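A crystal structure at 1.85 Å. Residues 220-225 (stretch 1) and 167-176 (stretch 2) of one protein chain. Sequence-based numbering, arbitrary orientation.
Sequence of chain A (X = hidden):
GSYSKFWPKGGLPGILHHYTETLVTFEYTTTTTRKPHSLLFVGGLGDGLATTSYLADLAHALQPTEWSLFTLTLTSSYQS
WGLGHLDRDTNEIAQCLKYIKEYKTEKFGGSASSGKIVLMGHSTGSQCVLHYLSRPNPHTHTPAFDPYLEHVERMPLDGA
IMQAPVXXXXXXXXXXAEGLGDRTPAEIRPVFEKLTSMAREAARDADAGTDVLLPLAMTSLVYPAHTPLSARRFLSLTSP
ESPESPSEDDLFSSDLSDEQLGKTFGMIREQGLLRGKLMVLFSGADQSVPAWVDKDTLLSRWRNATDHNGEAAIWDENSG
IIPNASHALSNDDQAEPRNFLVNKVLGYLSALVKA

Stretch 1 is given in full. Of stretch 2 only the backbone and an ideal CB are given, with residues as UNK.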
ATOM      1  N   SER A 220       4.130   5.798  18.577  1.00 53.77           N
ATOM      2  CA  SER A 220       5.177   6.492  17.808  1.00 58.18           C
ATOM      3  C   SER A 220       6.256   7.173  18.657  1.00 59.96           C
ATOM      4  O   SER A 220       7.349   7.445  18.154  1.00 61.14           O
ATOM      5  CB  SER A 220       4.555   7.507  16.849  1.00 62.55           C
ATOM      6  OG  SER A 220       3.953   6.823  15.769  1.00 65.48           O
ATOM      7  N   LEU A 221       5.950   7.449  19.925  1.00 60.14           N
ATOM      8  CA  LEU A 221       6.950   7.955  20.871  1.00 61.93           C
ATOM      9  C   LEU A 221       8.011   6.914  21.206  1.00 61.73           C
ATOM     10  O   LEU A 221       9.161   7.269  21.475  1.00 59.72           O
ATOM     11  CB  LEU A 221       6.293   8.416  22.174  1.00 62.24           C
ATOM     12  CG  LEU A 221       5.239   9.521  22.085  1.00 62.85           C
ATOM     13  CD1 LEU A 221       4.864   9.985  23.483  1.00 59.06           C
ATOM     14  CD2 LEU A 221       5.710  10.692  21.235  1.00 66.71           C
ATOM     15  N   VAL A 222       7.614   5.643  21.210  1.00 62.33           N
ATOM     16  CA  VAL A 222       8.521   4.538  21.530  1.00 65.59           C
ATOM     17  C   VAL A 222       8.957   3.708  20.320  1.00 64.14           C
ATOM     18  O   VAL A 222       9.967   3.008  20.405  1.00 64.10           O
ATOM     19  CB  VAL A 222       7.931   3.617  22.634  1.00 69.99           C
ATOM     20  CG1 VAL A 222       6.709   2.832  22.154  1.00 72.54           C
ATOM     21  CG2 VAL A 222       9.000   2.676  23.177  1.00 71.04           C
ATOM     22  N   TYR A 223       8.220   3.782  19.208  1.00 63.98           N
ATOM     23  CA  TYR A 223       8.502   2.936  18.052  1.00 66.17           C
ATOM     24  C   TYR A 223       9.120   3.724  16.880  1.00 69.97           C
ATOM     25  O   TYR A 223       8.420   4.491  16.216  1.00 67.41           O
ATOM     26  CB  TYR A 223       7.240   2.179  17.624  1.00 64.35           C
ATOM     27  CG  TYR A 223       7.495   0.968  16.740  1.00 60.71           C
ATOM     28  CD1 TYR A 223       8.607   0.131  16.935  1.00 59.17           C
ATOM     29  CD2 TYR A 223       6.605   0.634  15.724  1.00 59.64           C
ATOM     30  CE1 TYR A 223       8.828  -0.974  16.130  1.00 59.34           C
ATOM     31  CE2 TYR A 223       6.821  -0.478  14.922  1.00 59.86           C
ATOM     32  CZ  TYR A 223       7.931  -1.273  15.124  1.00 59.07           C
ATOM     33  OH  TYR A 223       8.140  -2.371  14.324  1.00 60.21           O
ATOM     34  N   PRO A 224      10.444   3.545  16.640  1.00 79.64           N
ATOM     35  CA  PRO A 224      11.200   4.179  15.545  1.00 84.77           C
ATOM     36  C   PRO A 224      10.606   3.999  14.149  1.00 82.94           C
ATOM     37  O   PRO A 224      10.667   4.925  13.337  1.00 84.77           O
ATOM     38  CB  PRO A 224      12.558   3.476  15.607  1.00 89.36           C
ATOM     39  CG  PRO A 224      12.714   3.089  17.026  1.00 87.96           C
ATOM     40  CD  PRO A 224      11.341   2.768  17.521  1.00 83.37           C
ATOM     41  N   ALA A 225      10.062   2.814  13.875  1.00 78.24           N
ATOM     42  CA  ALA A 225       9.393   2.536  12.598  1.00 74.48           C
ATOM     43  C   ALA A 225       8.180   3.443  12.353  1.00 76.26           C
ATOM     44  O   ALA A 225       7.867   3.748  11.201  1.00 76.37           O
ATOM     45  CB  ALA A 225       8.982   1.074  12.521  1.00 70.93           C
ATOM     46  N   UNK A 167      17.084  -5.565  15.349  1.00 37.94           N
ATOM     47  CA  UNK A 167      16.056  -6.008  16.290  1.00 39.56           C
ATOM     48  C   UNK A 167      15.197  -4.827  16.741  1.00 41.33           C
ATOM     49  O   UNK A 167      15.715  -3.862  17.309  1.00 41.37           O
ATOM     50  CB  UNK A 167      16.695  -6.692  17.500  1.00 39.56           C
ATOM     51  N   UNK A 168      13.894  -4.909  16.471  1.00 43.28           N
ATOM     52  CA  UNK A 168      12.926  -3.923  16.969  1.00 45.61           C
ATOM     53  C   UNK A 168      12.861  -3.934  18.493  1.00 44.24           C
ATOM     54  O   UNK A 168      12.744  -2.880  19.118  1.00 43.84           O
ATOM     55  CB  UNK A 168      11.538  -4.197  16.387  1.00 45.61           C
ATOM     56  N   UNK A 169      12.925  -5.130  19.075  1.00 43.57           N
ATOM     57  CA  UNK A 169      12.983  -5.298  20.528  1.00 44.78           C
ATOM     58  C   UNK A 169      14.147  -4.513  21.138  1.00 44.83           C
ATOM     59  O   UNK A 169      13.954  -3.748  22.084  1.00 45.15           O
ATOM     60  CB  UNK A 169      13.111  -6.781  20.883  1.00 44.78           C
ATOM     61  N   UNK A 170      15.345  -4.719  20.596  1.00 45.08           N
ATOM     62  CA  UNK A 170      16.541  -4.015  21.077  1.00 45.01           C
ATOM     63  C   UNK A 170      16.552  -2.528  20.714  1.00 44.11           C
ATOM     64  O   UNK A 170      17.164  -1.731  21.426  1.00 44.85           O
ATOM     65  CB  UNK A 170      17.795  -4.683  20.508  1.00 45.01           C
ATOM     66  N   UNK A 171      15.887  -2.158  19.620  1.00 42.24           N
ATOM     67  CA  UNK A 171      15.701  -0.746  19.269  1.00 42.07           C
ATOM     68  C   UNK A 171      14.838  -0.005  20.293  1.00 43.20           C
ATOM     69  O   UNK A 171      15.125   1.146  20.624  1.00 42.45           O
ATOM     70  CB  UNK A 171      15.066  -0.632  17.882  1.00 42.07           C
ATOM     71  N   UNK A 172      13.795  -0.668  20.791  1.00 43.55           N
ATOM     72  CA  UNK A 172      12.932  -0.099  21.833  1.00 43.84           C
ATOM     73  C   UNK A 172      13.684   0.033  23.166  1.00 46.61           C
ATOM     74  O   UNK A 172      13.544   1.045  23.854  1.00 46.47           O
ATOM     75  CB  UNK A 172      11.685  -0.966  22.018  1.00 43.84           C
ATOM     76  N   UNK A 173      14.479  -0.982  23.517  1.00 49.98           N
ATOM     77  CA  UNK A 173      15.371  -0.923  24.692  1.00 52.35           C
ATOM     78  C   UNK A 173      16.309   0.292  24.651  1.00 51.07           C
ATOM     79  O   UNK A 173      16.557   0.929  25.675  1.00 51.67           O
ATOM     80  CB  UNK A 173      16.201  -2.205  24.782  1.00 52.35           C
ATOM     81  N   UNK A 174      16.815   0.593  23.457  1.00 48.94           N
ATOM     82  CA  UNK A 174      17.699   1.738  23.221  1.00 47.90           C
ATOM     83  C   UNK A 174      16.949   3.074  23.271  1.00 48.08           C
ATOM     84  O   UNK A 174      17.496   4.073  23.743  1.00 49.48           O
ATOM     85  CB  UNK A 174      18.393   1.588  21.865  1.00 47.90           C
ATOM     86  N   UNK A 175      15.709   3.084  22.778  1.00 45.88           N
ATOM     87  CA  UNK A 175      14.811   4.244  22.910  1.00 45.79           C
ATOM     88  C   UNK A 175      14.477   4.525  24.383  1.00 47.17           C
ATOM     89  O   UNK A 175      14.467   5.683  24.801  1.00 48.53           O
ATOM     90  CB  UNK A 175      13.523   4.009  22.119  1.00 45.79           C
ATOM     91  N   UNK A 176      14.202   3.474  25.154  1.00 48.07           N
ATOM     92  CA  UNK A 176      13.954   3.610  26.597  1.00 51.18           C
ATOM     93  C   UNK A 176      15.201   4.042  27.380  1.00 55.04           C
ATOM     94  O   UNK A 176      15.081   4.697  28.414  1.00 57.03           O
ATOM     95  CB  UNK A 176      13.437   2.284  27.158  1.00 51.18           C
TER

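Position 167 lies just before a helix, with an extended psi of 120°, and its ideal CB has nothing of stretch 1 within 5.5 Å. The first turn of a helix leaves backbone N-H groups without carbonyl partners, so a small side chain with an acceptor, such as Ser, Thr, Asp or Asn, suits the site. The residue is Ser 167, whose OG accepts from the backbone N of position 170 at 3.0 Å, a nearly straight capping bond.

At position 168 CA-to-CB points toward stretch 1, and the ideal CB is 4.2 Å from Tyr 223 CE1, with the phenol hydroxyl a little farther on. A short polar side chain could reach that hydroxyl, an aliphatic one could lie along the ring, and the first turn of a helix favours an acidic group, whose charge opposes the helix dipole. The residue is Asp 168. With chi1 in the m well it brings OD2 to 3.5 Å from Tyr 223 OH, a polar approach but not a hydrogen bond.

At positions 169 and 170 the ideal CB again finds nothing of stretch 1 within 5.5 Å, so this contact sets no limit and long polar chains are as acceptable as others. They are Arg 169, whose CA-to-CB bond points away and whose chain is extended, with chi1 to chi3 all t, and Glu 170; both bond elsewhere in the structure.

Position 171 points toward stretch 1, with the ideal CB 4.5 Å from Pro 224 CG. A methyl already touches the proline ring, and a small apolar residue is a natural choice, though the backbone alone does not settle it. Ala 171 is found, its CB 4.5 Å from Pro 224 CG.

Position 172 comes nearest in the backbone register, with 172 CA 6.4 Å from Val 222 CA. CA-to-CB runs sideways, so a side chain must branch or extend to reach the Val 222 methyls and the Tyr 223 ring; Ile, Leu or Met would serve. Ile 172 spans both: CG2 packs 3.6 Å from Val 222 CG2, while CD1, at the end of the other branch, lies 4.2 Å from Tyr 223 CD1, oblique to the ring.

Positions 173 and 174 have ideal CB atoms clear of stretch 1, leaving their choice free here. Gln 173 points away, and Trp 174 is out of reach.

Position 175, one turn after 171, points toward stretch 1. Its ideal CB is 4.1 Å from Val 222 O and 5.2 Å from Pro 224 CG, so a compact, branched aliphatic residue can fill the space between them. Both methyls of Val 175 lie near Val 222 O, CG1 closer at 3.8 Å; CG1 is also 4.2 Å from Val 222 CG2, and CG2 is 3.9 Å from Pro 224 CG. The apolar cover has a cost, since Val 222 O is buried without a hydrogen-bonding partner.

At position 176 CA-to-CB runs sideways and the CB is remote, so only a longer chain could approach. Leu 176 does so modestly, its end coming nearer to stretch 1 at the margin of the contact.

Stretch 2 167-176: SDREAIQWVL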
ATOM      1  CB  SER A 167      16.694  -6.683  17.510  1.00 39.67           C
ATOM      2  OG  SER A 167      15.747  -6.895  18.544  1.00 39.66           O
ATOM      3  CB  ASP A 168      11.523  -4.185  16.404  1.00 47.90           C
ATOM      4  CG  ASP A 168      11.404  -3.835  14.930  1.00 51.98           C
ATOM      5  OD1 ASP A 168      11.874  -2.752  14.520  1.00 51.76           O
ATOM      6  OD2 ASP A 168      10.818  -4.643  14.177  1.00 55.59           O
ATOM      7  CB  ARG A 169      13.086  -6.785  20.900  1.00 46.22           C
ATOM      8  CG  ARG A 169      13.614  -7.045  22.301  1.00 49.21           C
ATOM      9  CD  ARG A 169      13.667  -8.517  22.648  1.00 53.31           C
ATOM     10  NE  ARG A 169      14.413  -8.686  23.897  1.00 55.27           N
ATOM     11  CZ  ARG A 169      15.710  -8.988  24.007  1.00 58.78           C
ATOM     12  NH1 ARG A 169      16.246  -9.095  25.223  1.00 60.69           N
ATOM     13  NH2 ARG A 169      16.479  -9.219  22.941  1.00 59.51           N
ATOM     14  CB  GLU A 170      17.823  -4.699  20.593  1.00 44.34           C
ATOM     15  CG  GLU A 170      18.126  -5.984  21.347  1.00 44.46           C
ATOM     16  CD  GLU A 170      19.494  -6.548  21.035  1.00 45.59           C
ATOM     17  OE1 GLU A 170      19.873  -6.589  19.847  1.00 44.37           O
ATOM     18  OE2 GLU A 170      20.186  -6.974  21.983  1.00 47.03           O
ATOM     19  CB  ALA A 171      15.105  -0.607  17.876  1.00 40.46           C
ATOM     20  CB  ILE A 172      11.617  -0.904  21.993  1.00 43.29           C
ATOM     21  CG1 ILE A 172      10.757  -0.741  20.731  1.00 42.64           C
ATOM     22  CG2 ILE A 172      10.827  -0.432  23.211  1.00 42.65           C
ATOM     23  CD1 ILE A 172       9.591  -1.700  20.623  1.00 41.34           C
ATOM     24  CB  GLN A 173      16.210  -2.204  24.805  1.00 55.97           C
ATOM     25  CG  GLN A 173      15.429  -3.441  25.228  1.00 58.71           C
ATOM     26  CD  GLN A 173      16.250  -4.720  25.159  1.00 60.41           C
ATOM     27  OE1 GLN A 173      17.469  -4.688  24.978  1.00 60.55           O
ATOM     28  NE2 GLN A 173      15.579  -5.856  25.307  1.00 60.74           N
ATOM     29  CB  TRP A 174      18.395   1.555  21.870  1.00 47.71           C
ATOM     30  CG  TRP A 174      19.486   2.527  21.532  1.00 48.60           C
ATOM     31  CD1 TRP A 174      19.616   3.206  20.363  1.00 48.82           C
ATOM     32  CD2 TRP A 174      20.609   2.907  22.343  1.00 49.09           C
ATOM     33  NE1 TRP A 174      20.742   3.990  20.384  1.00 49.72           N
ATOM     34  CE2 TRP A 174      21.374   3.825  21.587  1.00 49.69           C
ATOM     35  CE3 TRP A 174      21.049   2.556  23.628  1.00 49.70           C
ATOM     36  CZ2 TRP A 174      22.551   4.407  22.078  1.00 49.38           C
ATOM     37  CZ3 TRP A 174      22.219   3.138  24.118  1.00 49.98           C
ATOM     38  CH2 TRP A 174      22.956   4.053  23.341  1.00 49.98           C
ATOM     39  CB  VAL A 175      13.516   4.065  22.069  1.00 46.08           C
ATOM     40  CG1 VAL A 175      12.420   5.052  22.469  1.00 46.38           C
ATOM     41  CG2 VAL A 175      13.832   4.222  20.588  1.00 45.76           C
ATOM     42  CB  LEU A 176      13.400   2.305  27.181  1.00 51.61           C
ATOM     43  CG  LEU A 176      12.014   1.873  26.693  1.00 52.94           C
ATOM     44  CD1 LEU A 176      11.748   0.421  27.064  1.00 53.48           C
ATOM     45  CD2 LEU A 176      10.923   2.777  27.250  1.00 54.16           C
TER
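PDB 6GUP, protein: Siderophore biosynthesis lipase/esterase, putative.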